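PDB 4N01: periplasmic binding protein from Veillonella parvula, which probably captures a metal chelate such as a siderophore, haem or vitamin B12 outside the cytoplasmic membrane and passes it to an ABC importer. Local coordinates for residues Val44-Thr49 and Asn151-Glu156; Phe212-Glu217 and Gln283-Lys288; Tyr266-Asp271 and His305-Lys310. All coordinates share one frame; numbering follows the deposited sequence.

Contact 1. Residues Val44-Thr49 and Asn151-Glu156; sequences VTWSET and NIWIPE
Trp46 meets Trp153 at about a right angle. From CB, with CG between the backbone N and the carbonyl carbon (chi1 72°), the indole starts toward strand 151-153, and CG lies 3.8 Å from CD1 of Trp153. Next, Trp46 CD1 packs at 3.5 Å on that same Trp153 CD1. The Trp153 edge presses on a face of the Trp46 ring, a T-shaped pair with planes at 88°. Farther round, Trp46 NE1 gives its hydrogen to Ile152 O at 2.7 Å, nearly straight (165°) and in the indole plane. CE2 stays near Ile152 O and Trp153 CB, and Trp46 CZ2 also comes alongside Asn151 CB (4.1 Å). Here the hairpin of strands 44-50 and 53-59 lays its first strand almost perpendicularly over strand 151-153, the edge of a five-stranded parallel sheet. Phe57, in the other hairpin strand, also meets the Trp46 ring. Two residues on, buried Glu48 has its CG 3.4 Å from Ile152 O, and the bend at chi2 then turns CD toward Ile154. Its OE2 accepts the Ile154 N-H (N to OE2 3.0 Å) from above the carboxylate plane. A water lies 2.7 Å from the same Glu48 OE2 and also reaches Ile154 O.

Contact 2. Residues Phe212-Glu217 and Gln283-Lys288; sequences FIYDSE and QQKIEK
In the alpha/beta lobe built on strands 209-214, 238-240, 266-270 and 306-309, the end of strand 209-214 meets helix 280-290 through Tyr214 and Lys285. The lysine chain is extended beyond CG and passes the edge of the phenol ring, its CD lying 3.7 Å from Tyr214 CE2 close to the ring plane. That reach carries Lys285 NZ to Asp215 O, a 2.9 Å hydrogen bond. The ammonium also pairs with Asp281 and bonds Ala270 O, so several acceptors pin it. Farther out, Tyr214 OH donates to Glu217 OE1 at 2.8 Å, on the anti side, somewhat out of the carboxylate plane. Lys288 takes the other oxygen: its NZ makes a 2.7 Å salt bridge with Glu217 OE2, from above the carboxylate plane. To get there the chain of Lys288 folds at chi2 (72°) and again at chi4 (-53°). A water donates to Glu217 OE1 at 2.7 Å and only weakly to Lys288 O. With both oxygens engaged, the carboxylate is probably hindered from turning. Tyr214 packs on Ile267 and Lys285 on Ile269 of strand 266-270, Glu217 rests on Trp256 of helix 256-262, and Asp215 and Ser216 lean on Phe222 of strand 221-224.

Contact 3. Residues Tyr266-Asp271 and His305-Lys310; sequences YIIIAD and HFIRVK
Ile268 and Val309 touch at the apolar centre, CG2 of Ile268 lying 3.6 Å from CG1 of Val309. Ile307 shares their face, and it and Val309 pack on Leu327 of helix 320-332. On the reverse face Ile267 and Ile269 both approach the CD1-CE1 side of the Phe306 ring obliquely, with Ile269 CD1 3.9 Å from Phe306 CD1. The two strands run parallel, with helices 280-290 and 299-303 in the connection between them, a beta-alpha-beta crossover. Five backbone hydrogen bonds knit the ladder, from Ile267 N-His305 O to Asp271 N-Val309 O. At the start of the strands Tyr266 and His305 form an offset stack, ring centroids 4.2 Å apart and planes at 13°, while Tyr266 CD1 lies 3.5 Å from Ile307 CD1. An alanine in place of Tyr266 would probably leave the imidazole without its stacking partner, freer to turn, and strip cover from the Ile307 methyl. At the far end Arg308, extended to NE, puts NE 3.0 Å from Asp271 OD1 in a salt bridge above the carboxylate plane, a bent bond tilted from the guanidinium plane. Asp271 OD2 accepts from Gly273 N. Lys310 bends at chi2 and chi3, and its NZ bonds Asp271 O at 2.8 Å.

Contact 1 lies on the opposite side of the chain's centre from the other two; its centre is about 36 Å from that of contact 2 and about 33 Å from that of contact 3. This fits a two-lobed binding protein, its lobes probably joined by the long helix 182-203. Contacts 2 and 3 adjoin around one sheet: strands 209-214 and 266-270 are neighbours in it, and helix 280-290, which follows the latter in sequence, packs on it. Contacts 1 and 3 are buried, yet contact 1 joins strands from different sheets through side-chain-to-backbone bonds, whereas contact 3 is a regular backbone ladder. Contact 2, partly exposed, relies on lysine ammonium groups.

Contact 1. Residues Val44-Thr49 and Asn151-Glu156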
loop_
_atom_site.group_PDB
_atom_site.type_symbol
_atom_site.label_atom_id
_atom_site.label_comp_id
_atom_site.label_asym_id
_atom_site.label_seq_id
_atom_site.Cartn_x
_atom_site.Cartn_y
_atom_site.Cartn_z
ATOM N N VAL A 44 -16.887 15.683 -11.302
ATOM C CA VAL A 44 -16.178 14.442 -11.087
ATOM C C VAL A 44 -17.001 13.715 -10.033
ATOM O O VAL A 44 -17.268 14.258 -8.962
ATOM C CB VAL A 44 -14.746 14.702 -10.602
ATOM C CG1 VAL A 44 -14.034 13.389 -10.269
ATOM C CG2 VAL A 44 -13.978 15.472 -11.675
ATOM N N THR A 45 -17.454 12.509 -10.356
ATOM C CA THR A 45 -18.396 11.808 -9.487
ATOM C C THR A 45 -17.888 10.428 -9.090
ATOM O O THR A 45 -17.114 9.795 -9.820
ATOM C CB THR A 45 -19.771 11.657 -10.158
ATOM O OG1 THR A 45 -19.645 10.848 -11.336
ATOM C CG2 THR A 45 -20.342 13.027 -10.538
ATOM N N TRP A 46 -18.320 9.963 -7.923
ATOM C CA TRP A 46 -17.956 8.626 -7.459
ATOM C C TRP A 46 -18.906 8.205 -6.348
ATOM O O TRP A 46 -19.723 9.009 -5.902
ATOM C CB TRP A 46 -16.494 8.577 -6.986
ATOM C CG TRP A 46 -16.213 9.278 -5.676
ATOM C CD1 TRP A 46 -16.132 8.697 -4.434
ATOM C CD2 TRP A 46 -15.950 10.674 -5.478
ATOM N NE1 TRP A 46 -15.845 9.645 -3.484
ATOM C CE2 TRP A 46 -15.723 10.872 -4.099
ATOM C CE3 TRP A 46 -15.880 11.787 -6.335
ATOM C CZ2 TRP A 46 -15.428 12.122 -3.553
ATOM C CZ3 TRP A 46 -15.594 13.039 -5.795
ATOM C CH2 TRP A 46 -15.377 13.196 -4.414
ATOM N N SER A 47 -18.806 6.948 -5.920
ATOM C CA SER A 47 -19.637 6.418 -4.836
ATOM C C SER A 47 -18.788 5.668 -3.817
ATOM O O SER A 47 -17.772 5.063 -4.170
ATOM C CB SER A 47 -20.688 5.435 -5.383
ATOM O OG SER A 47 -21.590 6.080 -6.264
ATOM N N GLU A 48 -19.216 5.687 -2.557
ATOM C CA GLU A 48 -18.646 4.804 -1.539
ATOM C C GLU A 48 -19.774 4.161 -0.732
ATOM O O GLU A 48 -20.884 4.691 -0.677
ATOM C CB GLU A 48 -17.696 5.562 -0.596
ATOM C CG GLU A 48 -16.604 6.385 -1.283
ATOM C CD GLU A 48 -15.578 5.536 -2.012
ATOM O OE1 GLU A 48 -15.520 4.302 -1.788
ATOM O OE2 GLU A 48 -14.809 6.105 -2.823
ATOM N N THR A 49 -19.488 3.020 -0.108
ATOM C CA THR A 49 -20.480 2.330 0.710
ATOM C C THR A 49 -19.921 2.045 2.097
ATOM O O THR A 49 -18.846 1.459 2.230
ATOM C CB THR A 49 -20.936 1.018 0.055
ATOM O OG1 THR A 49 -21.607 1.317 -1.180
ATOM C CG2 THR A 49 -21.895 0.260 0.977
ATOM N N ASN A 151 -16.925 15.150 1.700
ATOM C CA ASN A 151 -16.844 14.134 0.649
ATOM C C ASN A 151 -15.777 13.101 0.989
ATOM O O ASN A 151 -14.642 13.464 1.306
ATOM C CB ASN A 151 -16.510 14.794 -0.695
ATOM C CG ASN A 151 -17.655 15.646 -1.229
ATOM O OD1 ASN A 151 -18.817 15.240 -1.169
ATOM N ND2 ASN A 151 -17.334 16.831 -1.744
ATOM N N ILE A 152 -16.125 11.816 0.918
ATOM C CA ILE A 152 -15.177 10.762 1.249
ATOM C C ILE A 152 -14.833 9.980 -0.007
ATOM O O ILE A 152 -15.725 9.586 -0.765
ATOM C CB ILE A 152 -15.768 9.776 2.272
ATOM C CG1 ILE A 152 -16.214 10.525 3.528
ATOM C CG2 ILE A 152 -14.746 8.703 2.629
ATOM C CD1 ILE A 152 -16.920 9.645 4.553
ATOM N N TRP A 153 -13.544 9.756 -0.230
ATOM C CA TRP A 153 -13.087 8.987 -1.384
ATOM C C TRP A 153 -12.069 7.970 -0.931
ATOM O O TRP A 153 -11.156 8.299 -0.173
ATOM C CB TRP A 153 -12.421 9.906 -2.408
ATOM C CG TRP A 153 -11.877 9.152 -3.579
ATOM C CD1 TRP A 153 -12.590 8.631 -4.616
ATOM C CD2 TRP A 153 -10.503 8.821 -3.826
ATOM N NE1 TRP A 153 -11.747 8.001 -5.497
ATOM C CE2 TRP A 153 -10.460 8.106 -5.036
ATOM C CE3 TRP A 153 -9.308 9.062 -3.140
ATOM C CZ2 TRP A 153 -9.266 7.626 -5.581
ATOM C CZ3 TRP A 153 -8.121 8.592 -3.684
ATOM C CH2 TRP A 153 -8.113 7.883 -4.894
ATOM N N ILE A 154 -12.206 6.738 -1.405
ATOM C CA ILE A 154 -11.262 5.677 -1.049
ATOM C C ILE A 154 -10.728 5.029 -2.320
ATOM O O ILE A 154 -11.516 4.655 -3.195
ATOM C CB ILE A 154 -11.957 4.588 -0.204
ATOM C CG1 ILE A 154 -12.470 5.199 1.106
ATOM C CG2 ILE A 154 -11.000 3.424 0.080
ATOM C CD1 ILE A 154 -13.369 4.273 1.888
ATOM N N PRO A 155 -9.393 4.921 -2.440
ATOM C CA PRO A 155 -8.820 4.240 -3.609
ATOM C C PRO A 155 -9.436 2.852 -3.795
ATOM O O PRO A 155 -9.562 2.079 -2.831
ATOM C CB PRO A 155 -7.336 4.127 -3.260
ATOM C CG PRO A 155 -7.071 5.344 -2.377
ATOM C CD PRO A 155 -8.356 5.493 -1.559
ATOM N N GLU A 156 -9.841 2.545 -5.022
ATOM C CA GLU A 156 -10.350 1.212 -5.321
ATOM C C GLU A 156 -9.329 0.136 -5.000
ATOM O O GLU A 156 -9.700 -1.005 -4.713
ATOM C CB GLU A 156 -10.770 1.109 -6.787
ATOM C CG GLU A 156 -11.993 1.959 -7.136
ATOM C CD GLU A 156 -13.271 1.449 -6.489
ATOM O OE1 GLU A 156 -13.442 0.211 -6.396
ATOM O OE2 GLU A 156 -14.102 2.288 -6.071
HETATM O O HOH W 1 -16.217 2.965 -4.777
HETATM O O HOH W 2 -13.531 4.706 -4.788
#

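Contact 2. Residues Phe212-Glu217 and Gln283-Lys288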
loop_
_atom_site.group_PDB
_atom_site.type_symbol
_atom_site.label_atom_id
_atom_site.label_comp_id
_atom_site.label_asym_id
_atom_site.label_seq_id
_atom_site.Cartn_x
_atom_site.Cartn_y
_atom_site.Cartn_z
ATOM N N PHE A 212 7.339 -16.167 -0.456
ATOM C CA PHE A 212 6.436 -16.167 0.681
ATOM C C PHE A 212 6.609 -14.834 1.387
ATOM O O PHE A 212 7.733 -14.397 1.644
ATOM C CB PHE A 212 6.784 -17.325 1.625
ATOM C CG PHE A 212 6.061 -17.275 2.943
ATOM C CD1 PHE A 212 4.692 -17.527 3.013
ATOM C CD2 PHE A 212 6.750 -17.001 4.113
ATOM C CE1 PHE A 212 4.024 -17.484 4.237
ATOM C CE2 PHE A 212 6.094 -16.962 5.337
ATOM C CZ PHE A 212 4.730 -17.201 5.399
ATOM N N ILE A 213 5.502 -14.160 1.667
ATOM C CA ILE A 213 5.572 -12.890 2.379
ATOM C C ILE A 213 5.358 -13.113 3.880
ATOM O O ILE A 213 4.320 -13.630 4.307
ATOM C CB ILE A 213 4.524 -11.886 1.860
ATOM C CG1 ILE A 213 4.799 -11.558 0.389
ATOM C CG2 ILE A 213 4.581 -10.621 2.692
ATOM C CD1 ILE A 213 4.089 -12.456 -0.581
ATOM N N TYR A 214 6.341 -12.711 4.678
ATOM C CA TYR A 214 6.297 -12.911 6.119
ATOM C C TYR A 214 6.110 -11.545 6.772
ATOM O O TYR A 214 7.039 -10.729 6.819
ATOM C CB TYR A 214 7.597 -13.590 6.578
ATOM C CG TYR A 214 7.776 -13.799 8.077
ATOM C CD1 TYR A 214 7.450 -15.010 8.675
ATOM C CD2 TYR A 214 8.311 -12.799 8.880
ATOM C CE1 TYR A 214 7.636 -15.215 10.036
ATOM C CE2 TYR A 214 8.500 -12.996 10.238
ATOM C CZ TYR A 214 8.160 -14.203 10.809
ATOM O OH TYR A 214 8.355 -14.386 12.156
ATOM N N ASP A 215 4.898 -11.272 7.244
ATOM C CA ASP A 215 4.643 -9.999 7.908
ATOM C C ASP A 215 5.095 -10.054 9.351
ATOM O O ASP A 215 5.769 -9.140 9.852
ATOM C CB ASP A 215 3.161 -9.659 7.878
ATOM C CG ASP A 215 2.852 -8.382 8.628
ATOM O OD1 ASP A 215 2.849 -7.305 7.992
ATOM O OD2 ASP A 215 2.627 -8.442 9.860
ATOM N N SER A 216 4.701 -11.129 10.023
ATOM C CA SER A 216 4.968 -11.311 11.437
ATOM C C SER A 216 4.508 -12.712 11.805
ATOM O O SER A 216 3.964 -13.432 10.966
ATOM C CB SER A 216 4.201 -10.276 12.253
ATOM O OG SER A 216 2.818 -10.317 11.939
ATOM N N GLU A 217 4.720 -13.110 13.052
ATOM C CA GLU A 217 4.182 -14.384 13.504
ATOM C C GLU A 217 3.718 -14.294 14.942
ATOM O O GLU A 217 4.234 -13.499 15.726
ATOM C CB GLU A 217 5.197 -15.524 13.334
ATOM C CG GLU A 217 6.381 -15.471 14.292
ATOM C CD GLU A 217 7.274 -16.705 14.196
ATOM O OE1 GLU A 217 7.910 -16.919 13.136
ATOM O OE2 GLU A 217 7.343 -17.470 15.183
ATOM N N GLN A 283 16.296 -8.258 10.768
ATOM C CA GLN A 283 17.270 -9.247 11.217
ATOM C C GLN A 283 16.725 -10.152 12.309
ATOM O O GLN A 283 17.022 -11.341 12.323
ATOM C CB GLN A 283 18.558 -8.580 11.696
ATOM C CG GLN A 283 19.309 -7.847 10.595
ATOM C CD GLN A 283 19.759 -8.769 9.474
ATOM O OE1 GLN A 283 19.975 -9.962 9.682
ATOM N NE2 GLN A 283 19.912 -8.211 8.277
ATOM N N GLN A 284 15.951 -9.593 13.234
ATOM C CA GLN A 284 15.328 -10.406 14.277
ATOM C C GLN A 284 14.367 -11.425 13.673
ATOM O O GLN A 284 14.275 -12.561 14.151
ATOM C CB GLN A 284 14.564 -9.531 15.272
ATOM C CG GLN A 284 15.427 -8.594 16.086
ATOM C CD GLN A 284 14.599 -7.643 16.928
ATOM O OE1 GLN A 284 13.373 -7.753 16.979
ATOM N NE2 GLN A 284 15.264 -6.703 17.593
ATOM N N LYS A 285 13.633 -11.024 12.636
ATOM C CA LYS A 285 12.695 -11.949 12.004
ATOM C C LYS A 285 13.443 -13.028 11.234
ATOM O O LYS A 285 13.017 -14.179 11.217
ATOM C CB LYS A 285 11.690 -11.208 11.110
ATOM C CG LYS A 285 10.755 -10.327 11.920
ATOM C CD LYS A 285 9.747 -9.577 11.063
ATOM C CE LYS A 285 8.816 -8.797 11.979
ATOM N NZ LYS A 285 7.966 -7.846 11.212
ATOM N N ILE A 286 14.564 -12.669 10.614
ATOM C CA ILE A 286 15.413 -13.681 9.984
ATOM C C ILE A 286 15.878 -14.705 11.020
ATOM O O ILE A 286 15.849 -15.924 10.778
ATOM C CB ILE A 286 16.662 -13.050 9.332
ATOM C CG1 ILE A 286 16.270 -12.277 8.065
ATOM C CG2 ILE A 286 17.693 -14.124 8.985
ATOM C CD1 ILE A 286 17.445 -11.555 7.429
ATOM N N GLU A 287 16.320 -14.215 12.175
ATOM C CA GLU A 287 16.834 -15.109 13.209
ATOM C C GLU A 287 15.723 -15.991 13.785
ATOM O O GLU A 287 15.976 -17.130 14.183
ATOM C CB GLU A 287 17.559 -14.326 14.309
ATOM C CG GLU A 287 18.876 -13.699 13.833
ATOM C CD GLU A 287 19.813 -14.707 13.164
ATOM O OE1 GLU A 287 20.168 -15.726 13.810
ATOM O OE2 GLU A 287 20.196 -14.486 11.989
ATOM N N LYS A 288 14.497 -15.466 13.804
ATOM C CA LYS A 288 13.338 -16.203 14.308
ATOM C C LYS A 288 13.023 -17.356 13.357
ATOM O O LYS A 288 12.661 -18.457 13.790
ATOM C CB LYS A 288 12.125 -15.269 14.422
ATOM C CG LYS A 288 10.902 -15.861 15.119
ATOM C CD LYS A 288 11.136 -16.009 16.621
ATOM C CE LYS A 288 9.965 -16.707 17.315
ATOM N NZ LYS A 288 8.673 -16.036 17.013
HETATM O O HOH W 3 9.437 -19.169 13.229
#

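Contact 3. Residues Tyr266-Asp271 and His305-Lys310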
loop_
_atom_site.group_PDB
_atom_site.type_symbol
_atom_site.label_atom_id
_atom_site.label_comp_id
_atom_site.label_asym_id
_atom_site.label_seq_id
_atom_site.Cartn_x
_atom_site.Cartn_y
_atom_site.Cartn_z
ATOM N N TYR A 266 12.179 -17.583 -2.120
ATOM C CA TYR A 266 12.533 -16.368 -1.369
ATOM C C TYR A 266 11.504 -16.111 -0.291
ATOM O O TYR A 266 10.326 -16.413 -0.466
ATOM C CB TYR A 266 12.633 -15.134 -2.296
ATOM C CG TYR A 266 13.776 -15.245 -3.264
ATOM C CD1 TYR A 266 14.987 -14.612 -3.019
ATOM C CD2 TYR A 266 13.664 -16.029 -4.399
ATOM C CE1 TYR A 266 16.057 -14.746 -3.893
ATOM C CE2 TYR A 266 14.721 -16.181 -5.273
ATOM C CZ TYR A 266 15.916 -15.540 -5.014
ATOM O OH TYR A 266 16.960 -15.704 -5.882
ATOM N N ILE A 267 11.950 -15.562 0.829
ATOM C CA ILE A 267 11.034 -15.096 1.858
ATOM C C ILE A 267 11.157 -13.579 1.983
ATOM O O ILE A 267 12.230 -13.043 2.277
ATOM C CB ILE A 267 11.316 -15.767 3.230
ATOM C CG1 ILE A 267 10.950 -17.256 3.175
ATOM C CG2 ILE A 267 10.513 -15.072 4.329
ATOM C CD1 ILE A 267 11.536 -18.064 4.325
ATOM N N ILE A 268 10.056 -12.880 1.729
ATOM C CA ILE A 268 10.056 -11.432 1.768
ATOM C C ILE A 268 9.506 -11.017 3.119
ATOM O O ILE A 268 8.396 -11.394 3.490
ATOM C CB ILE A 268 9.166 -10.857 0.638
ATOM C CG1 ILE A 268 9.743 -11.231 -0.734
ATOM C CG2 ILE A 268 9.041 -9.347 0.765
ATOM C CD1 ILE A 268 8.742 -11.038 -1.906
ATOM N N ILE A 269 10.279 -10.225 3.849
ATOM C CA ILE A 269 9.986 -9.942 5.242
ATOM C C ILE A 269 9.673 -8.464 5.423
ATOM O O ILE A 269 10.478 -7.602 5.056
ATOM C CB ILE A 269 11.211 -10.278 6.120
ATOM C CG1 ILE A 269 11.469 -11.797 6.113
ATOM C CG2 ILE A 269 11.038 -9.721 7.542
ATOM C CD1 ILE A 269 12.748 -12.191 6.851
ATOM N N ALA A 270 8.514 -8.166 6.001
ATOM C CA ALA A 270 8.153 -6.778 6.279
ATOM C C ALA A 270 8.903 -6.262 7.508
ATOM O O ALA A 270 8.839 -6.849 8.590
ATOM C CB ALA A 270 6.640 -6.638 6.474
ATOM N N ASP A 271 9.610 -5.154 7.339
ATOM C CA ASP A 271 10.374 -4.544 8.427
ATOM C C ASP A 271 9.564 -3.398 9.057
ATOM O O ASP A 271 9.247 -2.410 8.387
ATOM C CB ASP A 271 11.723 -4.049 7.876
ATOM C CG ASP A 271 12.629 -3.451 8.943
ATOM O OD1 ASP A 271 13.829 -3.806 8.980
ATOM O OD2 ASP A 271 12.168 -2.614 9.746
ATOM N N HIS A 305 17.790 -16.796 1.338
ATOM C CA HIS A 305 17.082 -15.869 0.454
ATOM C C HIS A 305 16.037 -15.057 1.218
ATOM O O HIS A 305 14.829 -15.282 1.073
ATOM C CB HIS A 305 16.403 -16.644 -0.671
ATOM C CG HIS A 305 17.341 -17.177 -1.702
ATOM N ND1 HIS A 305 18.606 -16.646 -1.924
ATOM C CD2 HIS A 305 17.215 -18.186 -2.599
ATOM C CE1 HIS A 305 19.202 -17.308 -2.886
ATOM N NE2 HIS A 305 18.375 -18.256 -3.321
ATOM N N PHE A 306 16.505 -14.118 2.035
ATOM C CA PHE A 306 15.626 -13.229 2.794
ATOM C C PHE A 306 15.664 -11.830 2.201
ATOM O O PHE A 306 16.741 -11.253 2.028
ATOM C CB PHE A 306 16.080 -13.166 4.259
ATOM C CG PHE A 306 16.063 -14.502 4.955
ATOM C CD1 PHE A 306 14.856 -15.114 5.280
ATOM C CD2 PHE A 306 17.251 -15.153 5.274
ATOM C CE1 PHE A 306 14.837 -16.359 5.921
ATOM C CE2 PHE A 306 17.239 -16.399 5.915
ATOM C CZ PHE A 306 16.032 -17.001 6.237
ATOM N N ILE A 307 14.489 -11.275 1.918
ATOM C CA ILE A 307 14.378 -9.986 1.244
ATOM C C ILE A 307 13.559 -9.004 2.077
ATOM O O ILE A 307 12.459 -9.315 2.529
ATOM C CB ILE A 307 13.720 -10.164 -0.123
ATOM C CG1 ILE A 307 14.637 -11.003 -1.011
ATOM C CG2 ILE A 307 13.455 -8.818 -0.788
ATOM C CD1 ILE A 307 14.066 -11.266 -2.336
ATOM N N ARG A 308 14.113 -7.820 2.287
ATOM C CA ARG A 308 13.504 -6.822 3.170
ATOM C C ARG A 308 12.582 -5.895 2.401
ATOM O O ARG A 308 12.964 -5.380 1.349
ATOM C CB ARG A 308 14.616 -5.994 3.806
ATOM C CG ARG A 308 14.153 -4.942 4.801
ATOM C CD ARG A 308 15.346 -4.147 5.276
ATOM N NE ARG A 308 15.000 -3.192 6.327
ATOM C CZ ARG A 308 14.488 -1.992 6.093
ATOM N NH1 ARG A 308 14.252 -1.618 4.843
ATOM N NH2 ARG A 308 14.210 -1.171 7.101
ATOM N N VAL A 309 11.373 -5.669 2.909
ATOM C CA VAL A 309 10.515 -4.618 2.348
ATOM C C VAL A 309 9.858 -3.832 3.460
ATOM O O VAL A 309 9.792 -4.292 4.600
ATOM C CB VAL A 309 9.371 -5.186 1.466
ATOM C CG1 VAL A 309 9.925 -5.934 0.257
ATOM C CG2 VAL A 309 8.427 -6.079 2.297
ATOM N N LYS A 310 9.374 -2.641 3.123
ATOM C CA LYS A 310 8.428 -1.939 3.975
ATOM C C LYS A 310 7.043 -2.274 3.462
ATOM O O LYS A 310 6.854 -2.471 2.258
ATOM C CB LYS A 310 8.638 -0.431 3.896
ATOM C CG LYS A 310 10.035 0.013 4.309
ATOM C CD LYS A 310 10.302 -0.318 5.767
ATOM C CE LYS A 310 9.481 0.589 6.675
ATOM N NZ LYS A 310 9.716 0.290 8.131
#